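Local structure of MGS-M5 (Unidentified, 4Q3N) at the interface of chains A and B. The protein acts as a lactate dehydrogenase, probably interconverting L-lactate and pyruvate with NAD as the coenzyme bound by its Rossmann-fold domain. Numbering follows the deposited sequence. Chains: chain A/B, MGS-M5.

Contact 1: the interface of chains A and B. Residues chain A 16-17, 43-44, 47-48; chain B 227, 231-232.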
ATOM      1  N   MET A  16      13.609  -7.788  15.504  1.00 22.14           N
ATOM      2  CA  MET A  16      14.021  -6.817  14.494  1.00 21.23           C
ATOM      3  C   MET A  16      13.395  -7.151  13.106  1.00 20.14           C
ATOM      4  O   MET A  16      13.171  -6.254  12.327  1.00 20.77           O
ATOM      5  CB  MET A  16      15.549  -6.719  14.379  1.00 20.89           C
ATOM      6  CG  MET A  16      16.187  -6.032  15.625  1.00 21.18           C
ATOM      7  SD  MET A  16      15.469  -4.413  15.954  1.00 25.09           S
ATOM      8  CE  MET A  16      15.574  -3.544  14.342  1.00 22.58           C
ATOM      9  N   SER A  17      13.163  -8.417  12.808  1.00 19.86           N
ATOM     10  CA  SER A  17      12.463  -8.771  11.572  1.00 20.52           C
ATOM     11  C   SER A  17      11.037  -8.217  11.655  1.00 21.06           C
ATOM     12  O   SER A  17      10.511  -7.621  10.718  1.00 21.36           O
ATOM     13  CB  SER A  17      12.472 -10.285  11.392  1.00 20.33           C
ATOM     14  OG  SER A  17      13.796 -10.706  11.061  1.00 23.86           O
ATOM     15  N   GLY A  43      21.980   0.965  17.702  1.00 24.21           N
ATOM     16  CA  GLY A  43      22.440   0.610  16.355  1.00 24.11           C
ATOM     17  C   GLY A  43      21.305   0.137  15.482  1.00 23.87           C
ATOM     18  O   GLY A  43      21.237   0.472  14.286  1.00 22.66           O
ATOM     19  N   GLU A  44      20.389  -0.633  16.064  1.00 23.60           N
ATOM     20  CA  GLU A  44      19.258  -1.150  15.301  1.00 22.13           C
ATOM     21  C   GLU A  44      18.341   0.008  14.918  1.00 24.55           C
ATOM     22  O   GLU A  44      17.819   0.055  13.821  1.00 23.02           O
ATOM     23  CB  GLU A  44      18.456  -2.201  16.111  1.00 21.53           C
ATOM     24  CG  GLU A  44      19.233  -3.522  16.354  1.00 26.33           C
ATOM     25  CD  GLU A  44      19.350  -4.367  15.087  1.00 27.73           C
ATOM     26  OE1 GLU A  44      18.979  -3.859  13.984  1.00 26.64           O
ATOM     27  OE2 GLU A  44      19.859  -5.520  15.166  1.00 29.73           O
ATOM     28  N   ASP A  47      19.851   1.802  11.981  1.00 23.11           N
ATOM     29  CA  ASP A  47      19.813   1.035  10.730  1.00 22.72           C
ATOM     30  C   ASP A  47      18.386   1.097  10.154  1.00 22.98           C
ATOM     31  O   ASP A  47      18.214   1.209   8.930  1.00 22.66           O
ATOM     32  CB  ASP A  47      20.258  -0.429  10.977  1.00 23.11           C
ATOM     33  CG  ASP A  47      20.789  -1.135   9.725  1.00 25.84           C
ATOM     34  OD1 ASP A  47      21.101  -0.472   8.696  1.00 27.81           O
ATOM     35  OD2 ASP A  47      20.932  -2.395   9.790  1.00 26.52           O
ATOM     36  N   LEU A  48      17.376   1.027  11.031  1.00 22.05           N
ATOM     37  CA  LEU A  48      15.975   1.176  10.556  1.00 21.55           C
ATOM     38  C   LEU A  48      15.735   2.586  10.051  1.00 22.39           C
ATOM     39  O   LEU A  48      15.159   2.746   8.989  1.00 22.98           O
ATOM     40  CB  LEU A  48      14.970   0.871  11.648  1.00 22.28           C
ATOM     41  CG  LEU A  48      14.811  -0.583  12.117  1.00 23.72           C
ATOM     42  CD1 LEU A  48      13.696  -0.609  13.208  1.00 22.41           C
ATOM     43  CD2 LEU A  48      14.435  -1.505  10.958  1.00 21.53           C
TER
ATOM     44  N   LYS B 227      25.851  -3.397  16.224  1.00 32.12           N
ATOM     45  CA  LYS B 227      25.103  -4.605  15.881  1.00 33.89           C
ATOM     46  C   LYS B 227      25.795  -5.487  14.814  1.00 33.18           C
ATOM     47  O   LYS B 227      25.108  -6.197  14.100  1.00 30.97           O
ATOM     48  CB  LYS B 227      23.690  -4.215  15.397  1.00 28.00           C
ATOM     49  CG  LYS B 227      23.688  -3.276  14.225  1.00 27.36           C
ATOM     50  CD  LYS B 227      22.228  -3.185  13.579  1.00 25.75           C
ATOM     51  CE  LYS B 227      21.959  -4.390  12.676  1.00 25.63           C
ATOM     52  NZ  LYS B 227      20.692  -4.267  11.873  1.00 24.22           N
ATOM     53  N   TYR B 231      22.474  -3.484   7.473  1.00 22.76           N
ATOM     54  CA  TYR B 231      21.752  -4.136   6.381  1.00 22.59           C
ATOM     55  C   TYR B 231      20.302  -3.693   6.202  1.00 21.43           C
ATOM     56  O   TYR B 231      19.787  -3.812   5.107  1.00 22.18           O
ATOM     57  CB  TYR B 231      21.769  -5.676   6.526  1.00 21.84           C
ATOM     58  CG  TYR B 231      21.611  -6.224   7.942  1.00 23.49           C
ATOM     59  CD1 TYR B 231      20.363  -6.484   8.485  1.00 23.31           C
ATOM     60  CD2 TYR B 231      22.766  -6.528   8.730  1.00 23.49           C
ATOM     61  CE1 TYR B 231      20.239  -7.042   9.795  1.00 23.97           C
ATOM     62  CE2 TYR B 231      22.649  -6.988  10.024  1.00 25.51           C
ATOM     63  CZ  TYR B 231      21.389  -7.258  10.538  1.00 25.99           C
ATOM     64  OH  TYR B 231      21.318  -7.760  11.804  1.00 26.64           O
ATOM     65  N   TYR B 232      19.640  -3.173   7.234  1.00 20.24           N
ATOM     66  CA  TYR B 232      18.255  -2.733   7.000  1.00 20.29           C
ATOM     67  C   TYR B 232      18.206  -1.518   6.064  1.00 21.98           C
ATOM     68  O   TYR B 232      17.373  -1.420   5.126  1.00 20.94           O
ATOM     69  CB  TYR B 232      17.562  -2.435   8.344  1.00 20.63           C
ATOM     70  CG  TYR B 232      17.341  -3.701   9.178  1.00 21.99           C
ATOM     71  CD1 TYR B 232      16.815  -4.843   8.592  1.00 22.37           C
ATOM     72  CD2 TYR B 232      17.663  -3.732  10.536  1.00 21.04           C
ATOM     73  CE1 TYR B 232      16.610  -6.002   9.335  1.00 21.70           C
ATOM     74  CE2 TYR B 232      17.463  -4.876  11.291  1.00 25.14           C
ATOM     75  CZ  TYR B 232      16.946  -6.010  10.677  1.00 24.14           C
ATOM     76  OH  TYR B 232      16.787  -7.168  11.406  1.00 22.92           O
TER
HETATM   77  O   HOH W   1      15.825  -9.280  10.010  1.00 25.54           O
HETATM   78  O   HOH W   2      19.022  -7.228  13.318  1.00 29.59           O
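B:Lys227 reaches between A:Glu44 and A:Asp47, neighbours one turn apart on helix 38-49, and forms a salt bridge with each. The ammonium NZ lies 2.7 Å from A:Glu44 OE1 and approaches from above the carboxylate plane. Toward A:Asp47 it is 2.8 Å from OD2 and uses that oxygen's anti lone pair. The lysine chain crosses both acidic side chains at about a right angle; its bend at chi3 (-80°) swings CE and NZ toward the two acids, while its CD passes 3.5 Å from the carboxylate carbon CD of A:Glu44.

The second kind of interaction is main-chain donation to A:Asp47 OD2. The amide N of B:Tyr231 meets it at 3.0 Å through the syn lone pair in a nearly straight bond (174° at H). The B:Tyr232 amide comes instead from above the carboxylate plane. B:Tyr232 opens helix 232-246, so A:Asp47 may cap the start of that helix from the other subunit. Three donors on one oxygen, one of them a lysine, would be expected to favour the ionised carboxylate.

Apolar packing centres on B:Tyr232, which has 79 Å² hidden by chain A. A:Met16 crosses its ring obliquely, CE touching CE2 at 3.8 Å. A:Leu48 runs alongside the same ring, pointing the same way, with CD2 at 3.9 Å from CD2 of the tyrosine. Apolar groups from two helices, 13-25 and 38-49, thus pack against the ring.

Water completes the contact. Water 2 joins A:Glu44 OE2 to both phenol hydroxyls, those of B:Tyr231 and B:Tyr232. Water 1 lies at the edge of the B:Tyr232 ring, in its plane, and bridges OH of that tyrosine to the hydroxyl OG of A:Ser17, with 2.7 Å between OG and the water oxygen.

Contact 2: the interface of chains A and B. Residues chain A 227, 229-232; chain B 43-44, 47.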
ATOM      1  N   LYS A 227      19.613 -22.219   8.042  1.00 32.12           N
ATOM      2  CA  LYS A 227      20.048 -20.835   8.218  1.00 33.89           C
ATOM      3  C   LYS A 227      20.129 -20.389   9.697  1.00 33.18           C
ATOM      4  O   LYS A 227      19.983 -19.209   9.967  1.00 30.97           O
ATOM      5  CB  LYS A 227      19.101 -19.895   7.442  1.00 28.00           C
ATOM      6  CG  LYS A 227      17.659 -20.021   7.844  1.00 27.36           C
ATOM      7  CD  LYS A 227      16.802 -18.807   7.253  1.00 25.75           C
ATOM      8  CE  LYS A 227      16.981 -17.551   8.108  1.00 25.63           C
ATOM      9  NZ  LYS A 227      16.046 -16.433   7.735  1.00 24.22           N
ATOM     10  N   ALA A 229      18.418 -20.011  12.346  1.00 28.72           N
ATOM     11  CA  ALA A 229      17.295 -19.544  13.129  1.00 27.52           C
ATOM     12  C   ALA A 229      16.141 -19.223  12.179  1.00 27.50           C
ATOM     13  O   ALA A 229      16.388 -18.966  11.009  1.00 28.84           O
ATOM     14  CB  ALA A 229      17.697 -18.287  13.947  1.00 33.96           C
ATOM     15  N   THR A 230      14.912 -19.267  12.661  1.00 24.06           N
ATOM     16  CA  THR A 230      13.798 -18.814  11.827  1.00 24.68           C
ATOM     17  C   THR A 230      13.309 -17.461  12.356  1.00 25.94           C
ATOM     18  O   THR A 230      13.245 -17.256  13.575  1.00 26.00           O
ATOM     19  CB  THR A 230      12.675 -19.889  11.808  1.00 33.61           C
ATOM     20  OG1 THR A 230      11.497 -19.361  11.186  1.00 33.72           O
ATOM     21  CG2 THR A 230      12.336 -20.357  13.187  1.00 34.33           C
ATOM     22  N   TYR A 231      13.005 -16.508  11.465  1.00 22.76           N
ATOM     23  CA  TYR A 231      12.558 -15.196  11.931  1.00 22.59           C
ATOM     24  C   TYR A 231      11.766 -14.377  10.915  1.00 21.43           C
ATOM     25  O   TYR A 231      10.994 -13.531  11.322  1.00 22.18           O
ATOM     26  CB  TYR A 231      13.741 -14.333  12.427  1.00 21.84           C
ATOM     27  CG  TYR A 231      15.031 -14.423  11.616  1.00 23.49           C
ATOM     28  CD1 TYR A 231      15.266 -13.591  10.531  1.00 23.31           C
ATOM     29  CD2 TYR A 231      16.057 -15.347  11.991  1.00 23.49           C
ATOM     30  CE1 TYR A 231      16.500 -13.659   9.814  1.00 23.97           C
ATOM     31  CE2 TYR A 231      17.213 -15.472  11.251  1.00 25.51           C
ATOM     32  CZ  TYR A 231      17.433 -14.616  10.182  1.00 25.99           C
ATOM     33  OH  TYR A 231      18.611 -14.738   9.508  1.00 26.64           O
ATOM     34  N   TYR A 232      11.924 -14.612   9.614  1.00 20.24           N
ATOM     35  CA  TYR A 232      11.115 -13.816   8.676  1.00 20.29           C
ATOM     36  C   TYR A 232       9.625 -14.164   8.791  1.00 21.98           C
ATOM     37  O   TYR A 232       8.725 -13.285   8.804  1.00 20.94           O
ATOM     38  CB  TYR A 232      11.629 -14.014   7.236  1.00 20.63           C
ATOM     39  CG  TYR A 232      13.020 -13.406   7.027  1.00 21.99           C
ATOM     40  CD1 TYR A 232      13.302 -12.127   7.483  1.00 22.37           C
ATOM     41  CD2 TYR A 232      14.027 -14.123   6.378  1.00 21.04           C
ATOM     42  CE1 TYR A 232      14.562 -11.562   7.302  1.00 21.70           C
ATOM     43  CE2 TYR A 232      15.285 -13.576   6.188  1.00 25.14           C
ATOM     44  CZ  TYR A 232      15.545 -12.297   6.665  1.00 24.14           C
ATOM     45  OH  TYR A 232      16.805 -11.760   6.524  1.00 22.92           O
TER
ATOM     46  N   GLY B  43      16.568 -22.686   2.873  1.00 24.21           N
ATOM     47  CA  GLY B  43      16.035 -22.290   4.181  1.00 24.11           C
ATOM     48  C   GLY B  43      15.505 -20.878   4.165  1.00 23.87           C
ATOM     49  O   GLY B  43      14.455 -20.583   4.764  1.00 22.66           O
ATOM     50  N   GLU B  44      16.206 -19.987   3.469  1.00 23.60           N
ATOM     51  CA  GLU B  44      15.781 -18.593   3.401  1.00 22.13           C
ATOM     52  C   GLU B  44      14.484 -18.504   2.602  1.00 24.55           C
ATOM     53  O   GLU B  44      13.591 -17.753   2.944  1.00 23.02           O
ATOM     54  CB  GLU B  44      16.861 -17.699   2.739  1.00 21.53           C
ATOM     55  CG  GLU B  44      18.144 -17.539   3.596  1.00 26.33           C
ATOM     56  CD  GLU B  44      17.924 -16.635   4.808  1.00 27.73           C
ATOM     57  OE1 GLU B  44      16.740 -16.267   5.080  1.00 26.64           O
ATOM     58  OE2 GLU B  44      18.914 -16.326   5.528  1.00 29.73           O
ATOM     59  N   ASP B  47      11.641 -19.547   4.827  1.00 23.11           N
ATOM     60  CA  ASP B  47      11.337 -18.586   5.896  1.00 22.72           C
ATOM     61  C   ASP B  47      10.556 -17.404   5.294  1.00 22.98           C
ATOM     62  O   ASP B  47       9.619 -16.891   5.925  1.00 22.66           O
ATOM     63  CB  ASP B  47      12.642 -18.108   6.583  1.00 23.11           C
ATOM     64  CG  ASP B  47      12.436 -17.586   8.009  1.00 25.84           C
ATOM     65  OD1 ASP B  47      11.362 -17.819   8.630  1.00 27.81           O
ATOM     66  OD2 ASP B  47      13.401 -16.950   8.535  1.00 26.52           O
TER
HETATM   67  O   HOH W   3      18.676 -14.013   6.803  1.00 29.59           O
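A:Thr230 OG1 donates to B:Asp47 OD1 at 3.0 Å, coming from 49° out of the carboxylate plane. The other oxygen, OD2, accepts from the amides of A:Tyr231 and A:Tyr232 and from NZ of A:Lys227, which is salt-bridged both to this oxygen and to B:Glu44 OE1. Both ends of the aspartate carboxylate are therefore gripped by chain A, which should restrict its rotation. The threonine hydroxyl is turned to the acid by a chi1 of 170°, with OG1 opposite the backbone N.

The A:Tyr232 ring takes part through its rim. B:Glu44 OE1 lies in the ring plane at its edge, 3.3 Å from CE2, where the ring hydrogens would be expected to make a mildly favourable neighbour for the oxygen. The carboxylate is turned 40° from the ring. B:Asp47 meets the root of the same side chain, its CG 3.7 Å from CB of A:Tyr232.

A second shell, largely of chain A, is likely to position these groups. One face of the A:Tyr231 ring is turned toward the charged cluster: A:Lys227 NZ stands 3.3 Å above its plane, offset toward the rim, and B:Asp47 OD2 lies farther off on the same face. A:Tyr231 CE1 in turn rests 3.6 Å above the plane of the A:Tyr232 ring, again toward the rim. Methyl CB of A:Ala229 meets the edge of the A:Tyr231 ring in its plane. Water 3 links the hydroxyls of A:Tyr231 and A:Tyr232 to OE2 of B:Glu44, which is 2.7 Å from the water oxygen.

In the fold, B:Gly43, B:Glu44 and B:Asp47 belong to helix 38-49 of the NAD-binding Rossmann domain. Chain A contributes the end of helix 206-227, the short connecting loop and the start of helix 232-246, all from the C-terminal alpha/beta domain.

Contact 1 and contact 2 are twins under the two-fold axis relating chains A and B, with their C-alpha centres about 17 Å apart. Each pairs helix 38-49 of one subunit with the turn between helices 206-227 and 232-246 of the other; by symmetry, helix 13-25 and the threonine of the turn take part in both. Every subunit thus offers its Rossmann domain at one contact and its C-terminal domain at the other, a reciprocal arrangement tying both domains across the interface. The deposited assembly is a tetramer, as is common among lactate dehydrogenases, so this pairing probably forms one of its dimer interfaces.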